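Side-chain contacts in putative lipoprotein (Bacteroides ovatus, PDB 3OQQ), which is of unknown function but is probably an extracellular, calcium-binding lipoprotein of a gut bacterium, built largely of antiparallel strands: residues A225-E228 with L229-K232; A358-E361 with A362-G366. All coordinates share one frame; numbering follows the deposited sequence.

Contact 1: residues A225-E228 with L229-K232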
loop_
_atom_site.group_PDB
_atom_site.type_symbol
_atom_site.label_atom_id
_atom_site.label_comp_id
_atom_site.label_asym_id
_atom_site.label_seq_id
_atom_site.Cartn_x
_atom_site.Cartn_y
_atom_site.Cartn_z
ATOM N N ALA A 225 3.834 17.038 12.272
ATOM C CA ALA A 225 4.578 17.871 11.303
ATOM C C ALA A 225 3.851 17.870 9.989
ATOM O O ALA A 225 3.171 16.900 9.661
ATOM C CB ALA A 225 6.001 17.360 11.091
ATOM N N LYS A 226 4.018 18.932 9.212
ATOM C CA LYS A 226 3.376 19.074 7.909
ATOM C C LYS A 226 4.040 20.164 7.144
ATOM O O LYS A 226 4.429 21.177 7.728
ATOM C CB LYS A 226 1.869 19.386 8.067
ATOM C CG LYS A 226 1.064 19.497 6.778
ATOM C CD LYS A 226 -0.405 19.747 7.109
ATOM C CE LYS A 226 -1.328 19.257 6.030
ATOM N NZ LYS A 226 -2.745 19.237 6.474
ATOM N N GLU A 227 4.206 19.927 5.841
ATOM C CA GLU A 227 4.666 20.879 4.842
ATOM C C GLU A 227 3.678 20.760 3.706
ATOM O O GLU A 227 3.488 19.660 3.186
ATOM C CB GLU A 227 6.114 20.631 4.388
ATOM C CG GLU A 227 6.656 21.782 3.551
ATOM C CD GLU A 227 8.147 21.762 3.295
ATOM O OE1 GLU A 227 8.911 21.289 4.169
ATOM O OE2 GLU A 227 8.560 22.285 2.237
ATOM N N GLU A 228 3.065 21.873 3.322
ATOM C CA GLU A 228 2.006 21.886 2.306
ATOM C C GLU A 228 2.407 22.467 0.955
ATOM O O GLU A 228 3.075 23.503 0.887
ATOM C CB GLU A 228 0.813 22.702 2.813
ATOM C CG GLU A 228 0.018 22.006 3.890
ATOM C CD GLU A 228 -1.335 22.646 4.106
ATOM O OE1 GLU A 228 -2.273 22.324 3.341
ATOM O OE2 GLU A 228 -1.446 23.497 5.016
ATOM N N LEU A 229 1.925 21.811 -0.121
ATOM C CA LEU A 229 2.028 22.238 -1.529
ATOM C C LEU A 229 3.429 22.742 -1.930
ATOM O O LEU A 229 3.575 23.781 -2.580
ATOM C CB LEU A 229 0.964 23.346 -1.782
ATOM C CG LEU A 229 -0.477 23.028 -1.369
ATOM C CD1 LEU A 229 -1.330 24.266 -1.396
ATOM C CD2 LEU A 229 -1.088 21.985 -2.257
ATOM N N SER A 230 4.464 21.985 -1.547
ATOM C CA SER A 230 5.840 22.354 -1.826
ATOM C C SER A 230 6.216 22.059 -3.272
ATOM O O SER A 230 5.816 21.035 -3.826
ATOM C CB SER A 230 6.769 21.596 -0.888
ATOM O OG SER A 230 8.112 21.942 -1.170
ATOM N N THR A 231 7.030 22.935 -3.865
ATOM C CA THR A 231 7.544 22.790 -5.232
ATOM C C THR A 231 8.943 22.188 -5.216
ATOM O O THR A 231 9.543 22.018 -6.275
ATOM C CB THR A 231 7.573 24.152 -5.952
ATOM O OG1 THR A 231 8.357 25.081 -5.184
ATOM C CG2 THR A 231 6.181 24.687 -6.240
ATOM N N LYS A 232 9.471 21.896 -4.018
ATOM C CA LYS A 232 10.801 21.306 -3.811
ATOM C C LYS A 232 10.902 19.894 -4.407
ATOM O O LYS A 232 9.909 19.154 -4.403
ATOM C CB LYS A 232 11.117 21.198 -2.303
ATOM C CG LYS A 232 11.312 22.526 -1.573
ATOM C CD LYS A 232 11.374 22.258 -0.076
ATOM C CE LYS A 232 11.446 23.519 0.743
ATOM N NZ LYS A 232 11.525 23.209 2.197
HETATM O O HOH W 1 11.276 20.288 3.280
#

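Contact 2: residues A358-E361 with A362-G366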
loop_
_atom_site.group_PDB
_atom_site.type_symbol
_atom_site.label_atom_id
_atom_site.label_comp_id
_atom_site.label_asym_id
_atom_site.label_seq_id
_atom_site.Cartn_x
_atom_site.Cartn_y
_atom_site.Cartn_z
ATOM N N ALA A 358 24.334 0.091 -6.138
ATOM C CA ALA A 358 25.753 -0.302 -6.123
ATOM C C ALA A 358 26.050 -1.204 -4.917
ATOM O O ALA A 358 26.709 -2.239 -5.083
ATOM C CB ALA A 358 26.675 0.932 -6.127
ATOM N N GLU A 359 25.544 -0.821 -3.718
ATOM C CA GLU A 359 25.726 -1.597 -2.488
ATOM C C GLU A 359 25.082 -2.969 -2.615
ATOM O O GLU A 359 25.693 -3.950 -2.200
ATOM C CB GLU A 359 25.120 -0.869 -1.285
ATOM C CG GLU A 359 26.055 0.116 -0.605
ATOM C CD GLU A 359 25.324 1.030 0.363
ATOM O OE1 GLU A 359 25.022 0.579 1.491
ATOM O OE2 GLU A 359 25.004 2.178 -0.025
ATOM N N TYR A 360 23.851 -3.036 -3.191
ATOM C CA TYR A 360 23.103 -4.277 -3.373
ATOM C C TYR A 360 23.919 -5.253 -4.178
ATOM O O TYR A 360 24.055 -6.405 -3.770
ATOM C CB TYR A 360 21.732 -4.032 -4.044
ATOM C CG TYR A 360 20.973 -5.303 -4.382
ATOM C CD1 TYR A 360 20.121 -5.901 -3.455
ATOM C CD2 TYR A 360 21.118 -5.916 -5.624
ATOM C CE1 TYR A 360 19.405 -7.055 -3.767
ATOM C CE2 TYR A 360 20.432 -7.088 -5.936
ATOM C CZ TYR A 360 19.574 -7.655 -5.002
ATOM O OH TYR A 360 18.893 -8.808 -5.290
ATOM N N GLU A 361 24.458 -4.790 -5.319
ATOM C CA GLU A 361 25.271 -5.589 -6.236
ATOM C C GLU A 361 26.554 -6.083 -5.569
ATOM O O GLU A 361 26.899 -7.240 -5.745
ATOM C CB GLU A 361 25.585 -4.788 -7.509
ATOM C CG GLU A 361 24.359 -4.727 -8.409
ATOM C CD GLU A 361 24.421 -3.899 -9.678
ATOM O OE1 GLU A 361 25.474 -3.284 -9.954
ATOM O OE2 GLU A 361 23.392 -3.851 -10.388
ATOM N N ALA A 362 27.227 -5.229 -4.777
ATOM C CA ALA A 362 28.463 -5.600 -4.079
ATOM C C ALA A 362 28.208 -6.666 -3.002
ATOM O O ALA A 362 29.019 -7.562 -2.834
ATOM C CB ALA A 362 29.103 -4.367 -3.455
ATOM N N LEU A 363 27.067 -6.567 -2.310
ATOM C CA LEU A 363 26.619 -7.450 -1.238
ATOM C C LEU A 363 26.230 -8.831 -1.750
ATOM O O LEU A 363 26.626 -9.839 -1.148
ATOM C CB LEU A 363 25.407 -6.805 -0.546
ATOM C CG LEU A 363 25.247 -7.049 0.936
ATOM C CD1 LEU A 363 24.749 -5.797 1.622
ATOM C CD2 LEU A 363 24.263 -8.155 1.202
ATOM N N VAL A 364 25.438 -8.887 -2.832
ATOM C CA VAL A 364 24.940 -10.160 -3.350
ATOM C C VAL A 364 26.007 -10.927 -4.185
ATOM O O VAL A 364 25.849 -12.135 -4.404
ATOM C CB VAL A 364 23.622 -9.974 -4.170
ATOM C CG1 VAL A 364 22.521 -9.309 -3.341
ATOM C CG2 VAL A 364 23.857 -9.199 -5.455
ATOM N N ALA A 365 27.063 -10.221 -4.662
ATOM C CA ALA A 365 28.084 -10.749 -5.580
ATOM C C ALA A 365 28.670 -12.103 -5.139
ATOM O O ALA A 365 28.649 -13.072 -5.924
ATOM C CB ALA A 365 29.199 -9.730 -5.783
ATOM N N GLY A 366 29.149 -12.187 -3.898
ATOM C CA GLY A 366 29.743 -13.439 -3.429
ATOM C C GLY A 366 28.824 -14.445 -2.760
ATOM O O GLY A 366 29.298 -15.496 -2.317
#

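Contact 1: residues A225-E228 with L229-K232
Glu227 reaches past the corner of the chain and meets Lys232 in a salt bridge, OE2 to NZ at 3.1 Å. The ammonium comes to the syn side of that oxygen, 17° out of the carboxylate plane, and the two side chains cross at about a right angle. With its CG anti to the backbone N (chi1 -169°) and the chain extended beyond, Glu227 carries its carboxylate forward to where the backbone returns. Glu227 OE2 also receives a weak hydrogen bond from Ser230 OG at 3.5 Å. The same hydroxyl oxygen accepts from Lys232 N at 3.2 Å, with an N-H...O angle of 160°; this is an ST turn, and it helps place the backbone from which the lysine side chain sets out.

The close-packed part lies here, around buried Ser230: its side chain and that of Glu227 both rest on Val235 of strand 234-242. Glu228 and Leu229 form the solvent side, although Thr209 and Arg207 hold the backbone of Leu229 and its side chain lies against Arg304 and Ile306. At Leu229 and Ser230, which both face Ile208 of strand 205-215, the strand makes a G1 beta bulge, and the chain turns its corner at Leu229. A water bridges the ion pair, donating to Glu227 OE1 at 2.7 Å and accepting from Lys232 NZ.

Both carboxylate oxygens are thus tied to the lysine, one directly and one through water, which probably steadies the negative charge of Glu227 and holds the turn across the bulge.

Contact 2: residues A358-E361 with A362-G366
The last turns of the short helix 357-364 hold this contact, in which Tyr360 and Val364, one turn apart, meet side by side through a CH-pi contact. Val364 CG1 sits over one face of the Tyr360 ring, 3.9 Å from the centroid and 15° off the ring normal. The methyl is offset toward the rim; of the ring atoms of Tyr360, CZ is nearest to Val364 CG1, at 3.8 Å. Tyr360 gets there with CG anti to its own N (chi1 174°), which swings the ring forward along the helix to lie beneath the valine. Its OH is hydrogen-bonded to Tyr376 N.

Behind the side chains run the helical backbone bonds: Ala362 N to Ala358 O, Leu363 N to Glu359 O and Val364 N to Tyr360 O, each 3.0 Å. The next one, Ala365 N to Glu361 O, is weak, 3.2 Å long with an N-H...O angle of only 127°. Exposed Glu361 points off the outer side, with a long, weak ion pair to Lys357.

Replacing Tyr360 with a leucine would probably leave Val364 CG1 without its flat ring face and Tyr376 N without its hydroxyl partner.

Residues from loops pack against this side of the helix: Trp135 lies nearly parallel to the Tyr360 ring and also touches Leu363 and Val364, Leu370 packs on Val364, and the ring of Tyr376 meets Tyr360 at a steeper tilt.

Overall arrangement
Both contacts are local and lie at the surface, inside the DUF4842 region but in different parts of it. Contact 1 comes first along the chain, at the end of strand 221-230, which pairs with 205-215 in a hairpin; contact 2 follows more than a hundred residues later, on helix 357-364. Their centres are 35 Å apart and the nearest atoms about 23 Å, so they do not touch. They share no helix or strand. Contact 1 lies at a corner of the chain beside strand 234-242, contact 2 within a short helix against which loop residues pack. They are separate surface features of the one region, with no shared packing.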